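Local atomic coordinates of pectate lyase (Bacillus, PDB entry 3VMV), a protein that probably cleaves polygalacturonate, a pectic polysaccharide of plant cell walls, as a secreted, single-chain pectate lyase of polysaccharide lyase family 1 with a beta-helix fold. Residues G12-G17 against A102-I107; H198-N203 against S314-H319; T229-R234 against G263-F268. All blocks are in the same frame, centred on the assembly; numbering follows the deposited sequence.

Contact 1: residues G12-G17 against A102-I107; sequences GGTTGG and AHNIII
Asn-104 meets the loop 12-17 with both ends of its carboxamide. Its CG stands anti to the backbone N (chi1 -173°), which sets CG toward the loop. OD1 is gripped twice. The N-H of Thr-15 reaches it at 2.7 Å in the carbonyl plane, on a lone pair, whereas the N-H of Gly-16, 2.8 Å from the same OD1, comes from above that plane. On the other branch, Asn-104 ND2 donates to OG1 of Thr-15 at 3.2 Å, nearly within the amide plane, and a second bond from ND2 to Asn-80 OD1 holds the carboxamide against rotation. Thr-15 OG1 lies between its own N and carbonyl carbon (chi1 58°), which places it beside Asn-104 ND2.

Asn-104 sits where the chain turns a corner between strands 97-103 and 105-108 of the parallel beta-helix, with the positive phi that asparagine tolerates well; Asn-80 lies in the neighbouring coil, beside it. The N-terminal loop is thus tied to a corner of the solenoid.

Beyond the corner the contact becomes apolar. Ile-106 lays its CG1 3.8 Å from CG2 of Thr-14, and its CD1 comes to 3.6 Å from the carbonyl carbon of Thr-15. Trp-133 touches both Thr-14 and Ile-106. The hydroxyl of Thr-14 turns to the carbonyl of Ala-8. Gly-16 has positive phi, and a beta carbon there would collide with CG1 of Ile-106; its bare CA instead makes a C-H...O contact of 3.3 Å with Asn-104 O.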
# COMPACT_ATOMS: atom_id res chain seq x y z
N GLY A 12 -3.72 2.85 -19.28
CA GLY A 12 -2.93 1.91 -20.05
C GLY A 12 -2.67 0.54 -19.43
O GLY A 12 -2.19 -0.37 -20.11
N GLY A 13 -2.93 0.40 -18.13
CA GLY A 13 -2.81 -0.88 -17.46
C GLY A 13 -1.44 -1.10 -16.82
O GLY A 13 -0.52 -0.26 -16.98
N THR A 14 -1.32 -2.20 -16.10
CA THR A 14 -0.06 -2.55 -15.44
C THR A 14 0.31 -4.00 -15.74
O THR A 14 -0.41 -4.95 -15.38
CB THR A 14 -0.17 -2.33 -13.91
OG1 THR A 14 -0.57 -0.99 -13.63
CG2 THR A 14 1.15 -2.61 -13.25
N THR A 15 1.45 -4.16 -16.44
CA THR A 15 1.99 -5.45 -16.78
C THR A 15 3.38 -5.67 -16.19
O THR A 15 3.94 -6.76 -16.29
CB THR A 15 2.12 -5.63 -18.32
OG1 THR A 15 2.94 -4.58 -18.86
CG2 THR A 15 0.74 -5.60 -18.98
N GLY A 16 3.93 -4.64 -15.56
CA GLY A 16 5.24 -4.78 -14.93
C GLY A 16 6.34 -5.21 -15.89
O GLY A 16 6.54 -4.62 -16.98
N GLY A 17 7.08 -6.23 -15.48
CA GLY A 17 8.24 -6.71 -16.23
C GLY A 17 7.90 -7.82 -17.19
O GLY A 17 8.80 -8.46 -17.71
N ALA A 102 8.54 5.89 -11.07
CA ALA A 102 8.53 4.53 -11.55
C ALA A 102 7.18 4.22 -12.18
O ALA A 102 6.15 4.58 -11.62
CB ALA A 102 8.82 3.60 -10.37
N HIS A 103 7.19 3.61 -13.37
CA HIS A 103 5.99 3.44 -14.18
C HIS A 103 5.83 2.01 -14.62
O HIS A 103 6.77 1.43 -15.13
CB HIS A 103 6.05 4.36 -15.38
CG HIS A 103 6.02 5.80 -14.99
ND1 HIS A 103 7.12 6.44 -14.45
CD2 HIS A 103 5.00 6.69 -14.94
CE1 HIS A 103 6.79 7.68 -14.14
NE2 HIS A 103 5.52 7.86 -14.43
N ASN A 104 4.63 1.47 -14.41
CA ASN A 104 4.31 0.10 -14.79
C ASN A 104 5.17 -0.89 -14.00
O ASN A 104 6.07 -1.57 -14.54
CB ASN A 104 4.46 -0.12 -16.33
CG ASN A 104 3.96 -1.49 -16.75
OD1 ASN A 104 3.03 -2.01 -16.14
ND2 ASN A 104 4.59 -2.08 -17.76
N ILE A 105 4.87 -0.96 -12.71
CA ILE A 105 5.65 -1.73 -11.74
C ILE A 105 4.73 -2.68 -10.98
O ILE A 105 3.66 -2.27 -10.52
CB ILE A 105 6.29 -0.80 -10.71
CG1 ILE A 105 6.95 0.43 -11.39
CG2 ILE A 105 7.26 -1.57 -9.84
CD1 ILE A 105 8.21 0.11 -12.23
N ILE A 106 5.14 -3.94 -10.87
CA ILE A 106 4.46 -4.91 -10.03
C ILE A 106 5.39 -5.37 -8.90
O ILE A 106 6.52 -5.74 -9.16
CB ILE A 106 4.04 -6.12 -10.88
CG1 ILE A 106 3.07 -5.66 -11.95
CG2 ILE A 106 3.42 -7.23 -9.97
CD1 ILE A 106 2.56 -6.80 -12.85
N ILE A 107 4.91 -5.32 -7.65
CA ILE A 107 5.60 -5.97 -6.52
C ILE A 107 4.63 -7.01 -5.98
O ILE A 107 3.50 -6.67 -5.57
CB ILE A 107 5.94 -4.95 -5.45
CG1 ILE A 107 6.78 -3.82 -6.05
CG2 ILE A 107 6.63 -5.61 -4.23
CD1 ILE A 107 7.06 -2.69 -5.15

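Contact 2: residues H198-N203 against S314-H319; sequences HNYFNN and SSVEQH
Val-316 projects from the helix onto the side chains of His-198 and Tyr-200 and the backbone carbonyls of His-198 and Asn-199, and its two methyl groups carry most of the apolar contact. CG1, anti to the backbone N (chi1 171°), rests 3.7 Å from CB of Tyr-200. CG2 lies 4.0 Å from CB of His-198, the two side chains crossing at a slant. A beta-branched residue suits this place, since its two branches can meet successive residues leading into strand 200-202 at once.

Both methyls also press on backbone carbonyls: CG2 approaches O of His-198 at 3.5 Å, and CG1 lies 3.7 Å from O of Asn-199. This is van der Waals packing, with no hydrogen bond joining the segments. In a right-handed parallel beta-helix, the pectate lyase fold, it places the C-terminal helix 309-319 against the outside of the coils, where strand 200-202 runs between strands 165-175 and 222-226. Tyr-222, from the latter strand, touches Val-316 as well.

The polar bonds lie around this packing. His-198 NE2 is bonded to Gln-307 OE1, while Ser-315 OG pairs with Gln-307 NE2, and so one glutamine carboxamide bridges the two segments. Ser-315 also brings its CB to 4.4 Å from His-198 CD2. Asn-199 points away from the helix, and its OD1 accepts from the backbone N of Asn-170 in the adjacent coil.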
# COMPACT_ATOMS: atom_id res chain seq x y z
N HIS A 198 -9.32 -6.63 -1.02
CA HIS A 198 -8.94 -7.97 -0.55
C HIS A 198 -7.69 -8.02 0.29
O HIS A 198 -6.98 -9.01 0.28
CB HIS A 198 -8.90 -8.97 -1.71
CG HIS A 198 -10.25 -9.26 -2.29
ND1 HIS A 198 -10.78 -8.56 -3.35
CD2 HIS A 198 -11.20 -10.13 -1.89
CE1 HIS A 198 -11.99 -9.03 -3.61
NE2 HIS A 198 -12.26 -9.99 -2.75
N ASN A 199 -7.43 -6.95 1.03
CA ASN A 199 -6.32 -7.00 1.99
C ASN A 199 -6.82 -7.39 3.37
O ASN A 199 -7.98 -7.15 3.72
CB ASN A 199 -5.64 -5.62 2.11
CG ASN A 199 -5.11 -5.11 0.78
OD1 ASN A 199 -4.09 -5.57 0.28
ND2 ASN A 199 -5.85 -4.16 0.16
N TYR A 200 -5.89 -7.89 4.16
CA TYR A 200 -6.10 -8.14 5.58
C TYR A 200 -5.34 -7.06 6.34
O TYR A 200 -4.11 -6.93 6.15
CB TYR A 200 -5.47 -9.48 5.90
CG TYR A 200 -5.69 -10.04 7.29
CD1 TYR A 200 -6.95 -10.04 7.90
CD2 TYR A 200 -4.64 -10.65 7.97
CE1 TYR A 200 -7.14 -10.61 9.14
CE2 TYR A 200 -4.85 -11.21 9.22
CZ TYR A 200 -6.08 -11.22 9.78
OH TYR A 200 -6.31 -11.80 11.03
N PHE A 201 -6.07 -6.28 7.14
CA PHE A 201 -5.48 -5.21 7.97
C PHE A 201 -5.67 -5.62 9.41
O PHE A 201 -6.78 -5.52 9.93
CB PHE A 201 -6.21 -3.90 7.70
CG PHE A 201 -6.12 -3.41 6.25
CD1 PHE A 201 -4.89 -3.06 5.67
CD2 PHE A 201 -7.27 -3.22 5.49
CE1 PHE A 201 -4.85 -2.57 4.36
CE2 PHE A 201 -7.24 -2.68 4.21
CZ PHE A 201 -6.01 -2.38 3.62
N ASN A 202 -4.64 -6.09 10.10
CA ASN A 202 -4.85 -6.76 11.39
C ASN A 202 -3.81 -6.32 12.45
O ASN A 202 -2.62 -6.33 12.19
CB ASN A 202 -4.75 -8.28 11.17
CG ASN A 202 -4.80 -9.05 12.45
OD1 ASN A 202 -5.77 -8.94 13.20
ND2 ASN A 202 -3.78 -9.86 12.69
N ASN A 203 -4.30 -6.01 13.64
CA ASN A 203 -3.42 -5.63 14.77
C ASN A 203 -2.55 -4.41 14.42
O ASN A 203 -1.30 -4.48 14.41
CB ASN A 203 -2.60 -6.79 15.29
CG ASN A 203 -1.89 -6.43 16.58
OD1 ASN A 203 -2.49 -5.83 17.48
ND2 ASN A 203 -0.64 -6.83 16.70
N SER A 314 -13.92 -14.32 4.05
CA SER A 314 -13.39 -15.67 3.86
C SER A 314 -12.33 -15.76 2.76
O SER A 314 -11.32 -16.46 2.91
CB SER A 314 -14.53 -16.64 3.61
OG SER A 314 -15.28 -16.26 2.48
N SER A 315 -12.50 -15.01 1.67
CA SER A 315 -11.50 -15.02 0.59
C SER A 315 -10.17 -14.46 1.07
O SER A 315 -9.11 -15.01 0.73
CB SER A 315 -11.98 -14.25 -0.63
OG SER A 315 -13.05 -14.98 -1.25
N VAL A 316 -10.22 -13.38 1.84
CA VAL A 316 -9.00 -12.75 2.36
C VAL A 316 -8.32 -13.71 3.33
O VAL A 316 -7.09 -13.88 3.27
CB VAL A 316 -9.35 -11.43 3.03
CG1 VAL A 316 -8.11 -10.86 3.79
CG2 VAL A 316 -9.78 -10.41 1.95
N GLU A 317 -9.10 -14.35 4.21
CA GLU A 317 -8.50 -15.29 5.13
C GLU A 317 -7.71 -16.38 4.38
O GLU A 317 -6.63 -16.82 4.82
CB GLU A 317 -9.59 -15.95 6.00
CG GLU A 317 -10.18 -15.00 7.03
CD GLU A 317 -11.46 -15.54 7.69
OE1 GLU A 317 -12.14 -16.42 7.11
OE2 GLU A 317 -11.79 -15.08 8.79
N GLN A 318 -8.26 -16.83 3.27
CA GLN A 318 -7.70 -17.97 2.56
C GLN A 318 -6.65 -17.63 1.57
O GLN A 318 -5.71 -18.46 1.36
CB GLN A 318 -8.81 -18.76 1.88
CG GLN A 318 -9.82 -19.27 2.90
CD GLN A 318 -11.03 -19.88 2.25
OE1 GLN A 318 -12.17 -19.64 2.67
NE2 GLN A 318 -10.80 -20.71 1.23
N HIS A 319 -6.74 -16.46 0.95
CA HIS A 319 -5.93 -16.24 -0.24
C HIS A 319 -5.07 -14.99 -0.23
O HIS A 319 -4.31 -14.75 -1.20
CB HIS A 319 -6.80 -16.23 -1.49
CG HIS A 319 -7.61 -17.46 -1.67
ND1 HIS A 319 -7.05 -18.69 -1.94
CD2 HIS A 319 -8.95 -17.66 -1.59
CE1 HIS A 319 -8.02 -19.59 -2.04
NE2 HIS A 319 -9.18 -18.99 -1.84

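Contact 3: residues T229-R234 against G263-F268; sequences TAINSR and GPVGWF. With SO4 (sulfate ion), chain C.
Asn-232 pairs its carboxamide with the backbone of Phe-268 through two hydrogen bonds. OD1 accepts from Phe-268 N at 2.9 Å, and ND2 donates to Phe-268 O, also at 2.9 Å. In both, the donor stands above the plane of the accepting carbonyl. Chi1 of -175°, anti to the backbone N, sets CG toward Phe-268; asparagine, with a donor and an acceptor side by side, matches the N-H and C=O of a single residue.

Before this, the segments pair as parallel strands. Ile-231 N bonds to Pro-264 O, Ser-233 N to Gly-266 O almost along the C=O axis, and Gly-266 N only weakly to Ile-231 O. CG2 of Ile-231 and CG2 of Val-265 meet at 3.8 Å on one face of the pair.

The ring of Phe-268 is sandwiched. CG2 of Thr-229 sits over its centre, 3.6 Å from the centroid, in a CH-pi contact, and the carbonyl carbon of Gly-266 lies 3.6 Å above the opposite face, displaced toward the rim. A beta carbon on Gly-266 would strike this ring. The hydroxyls of Thr-229 and Tyr-269 are hydrogen-bonded to each other. CG of Arg-234 packs 3.6 Å from CD1 of Trp-267, while its guanidinium donates from NH1 and NH2 to a sulfate ion, probably from the crystallisation liquor. Arg-212, a like charge, lies close to Arg-234 NH1, and the sulfate may ease their repulsion.

In the beta-helix, strand 231-234 lies between strands 210-212 and 265-266 of successive coils; Ile-231 touches strand 238-242, Val-265 strand 276-280, and Pro-264 strand 245-249.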
# COMPACT_ATOMS: atom_id res chain seq x y z
N THR A 229 -7.66 4.14 15.08
CA THR A 229 -8.59 4.42 13.98
C THR A 229 -8.14 3.70 12.72
O THR A 229 -6.97 3.33 12.56
CB THR A 229 -8.64 5.92 13.64
OG1 THR A 229 -7.35 6.38 13.29
CG2 THR A 229 -9.13 6.75 14.88
N ALA A 230 -9.07 3.55 11.76
CA ALA A 230 -8.70 2.95 10.49
C ALA A 230 -8.64 3.95 9.36
O ALA A 230 -7.63 4.64 9.20
CB ALA A 230 -9.68 1.78 10.15
N ILE A 231 -9.71 4.10 8.60
CA ILE A 231 -9.68 5.03 7.44
C ILE A 231 -9.83 6.49 7.88
O ILE A 231 -10.81 6.84 8.53
CB ILE A 231 -10.83 4.69 6.50
CG1 ILE A 231 -10.77 3.23 6.06
CG2 ILE A 231 -10.82 5.62 5.26
CD1 ILE A 231 -12.06 2.75 5.41
N ASN A 232 -8.82 7.32 7.56
CA ASN A 232 -8.82 8.70 7.99
C ASN A 232 -8.83 9.54 6.73
O ASN A 232 -7.83 9.63 6.06
CB ASN A 232 -7.57 8.97 8.82
CG ASN A 232 -7.55 10.39 9.40
OD1 ASN A 232 -8.50 11.16 9.23
ND2 ASN A 232 -6.47 10.72 10.15
N SER A 233 -9.98 10.16 6.44
CA SER A 233 -10.15 10.92 5.22
C SER A 233 -10.06 12.41 5.49
O SER A 233 -10.89 12.95 6.25
CB SER A 233 -11.51 10.56 4.60
OG SER A 233 -11.68 11.15 3.32
N ARG A 234 -9.06 13.05 4.86
CA ARG A 234 -8.67 14.42 5.19
C ARG A 234 -8.63 15.31 3.97
O ARG A 234 -8.35 14.83 2.86
CB ARG A 234 -7.25 14.39 5.82
CG ARG A 234 -7.27 13.81 7.25
CD ARG A 234 -5.96 13.19 7.68
NE ARG A 234 -4.99 14.22 8.07
CZ ARG A 234 -4.08 14.02 9.01
NH1 ARG A 234 -3.24 15.02 9.29
NH2 ARG A 234 -4.01 12.86 9.67
N GLY A 263 -12.95 5.26 14.97
CA GLY A 263 -13.65 4.10 14.43
C GLY A 263 -13.13 3.76 13.06
O GLY A 263 -11.98 4.02 12.71
N PRO A 264 -13.98 3.15 12.23
CA PRO A 264 -13.53 2.57 10.97
C PRO A 264 -13.27 3.61 9.86
O PRO A 264 -12.48 3.34 8.95
CB PRO A 264 -14.69 1.62 10.58
CG PRO A 264 -15.91 2.26 11.24
CD PRO A 264 -15.40 2.88 12.52
N VAL A 265 -13.95 4.73 9.95
CA VAL A 265 -13.77 5.82 9.01
C VAL A 265 -14.14 7.13 9.68
O VAL A 265 -14.98 7.15 10.58
CB VAL A 265 -14.61 5.57 7.70
CG1 VAL A 265 -16.08 5.53 7.99
CG2 VAL A 265 -14.25 6.59 6.59
N GLY A 266 -13.47 8.21 9.28
CA GLY A 266 -13.80 9.54 9.78
C GLY A 266 -12.64 10.47 9.52
O GLY A 266 -11.79 10.18 8.66
N TRP A 267 -12.61 11.57 10.27
CA TRP A 267 -11.57 12.58 10.12
C TRP A 267 -10.92 12.70 11.49
O TRP A 267 -11.62 13.04 12.45
CB TRP A 267 -12.21 13.92 9.71
CG TRP A 267 -11.21 15.06 9.73
CD1 TRP A 267 -9.87 14.96 9.48
CD2 TRP A 267 -11.47 16.45 10.01
NE1 TRP A 267 -9.28 16.19 9.59
CE2 TRP A 267 -10.24 17.12 9.90
CE3 TRP A 267 -12.61 17.18 10.34
CZ2 TRP A 267 -10.12 18.49 10.14
CZ3 TRP A 267 -12.49 18.53 10.56
CH2 TRP A 267 -11.25 19.18 10.45
N PHE A 268 -9.62 12.42 11.54
CA PHE A 268 -8.89 12.33 12.81
C PHE A 268 -7.54 13.05 12.75
O PHE A 268 -6.92 13.16 11.69
CB PHE A 268 -8.62 10.86 13.15
CG PHE A 268 -9.83 9.98 13.02
CD1 PHE A 268 -10.89 10.10 13.91
CD2 PHE A 268 -9.91 9.04 12.01
CE1 PHE A 268 -12.01 9.26 13.78
CE2 PHE A 268 -11.03 8.21 11.89
CZ PHE A 268 -12.06 8.33 12.76
S SO4 C . -0.75 12.87 11.49
O1 SO4 C . -0.94 14.13 10.74
O2 SO4 C . 0.27 12.06 10.80
O3 SO4 C . -0.33 13.18 12.86
O4 SO4 C . -2.00 12.09 11.52

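Overall arrangement
The three contacts follow the parallel beta-helix along its length. Contacts 1 and 3 lie on opposite sides of the chain's centre, their own centres 30 Å apart. Contact 2 falls 24 Å from contact 1 and 20 Å from contact 3, centre to centre, and none touches another. Contact 1 closes early in the chain, joining the N-terminal loop to the corner between strands 97-103 and 105-108. Contact 2 spans residues 198 to 319, bringing helix 309-319 back onto the coils, and contact 3, which links successive coils, falls within that span. An N-terminal loop and a helix near the C-terminus are thus laid against a solenoid whose coils pair strand to strand.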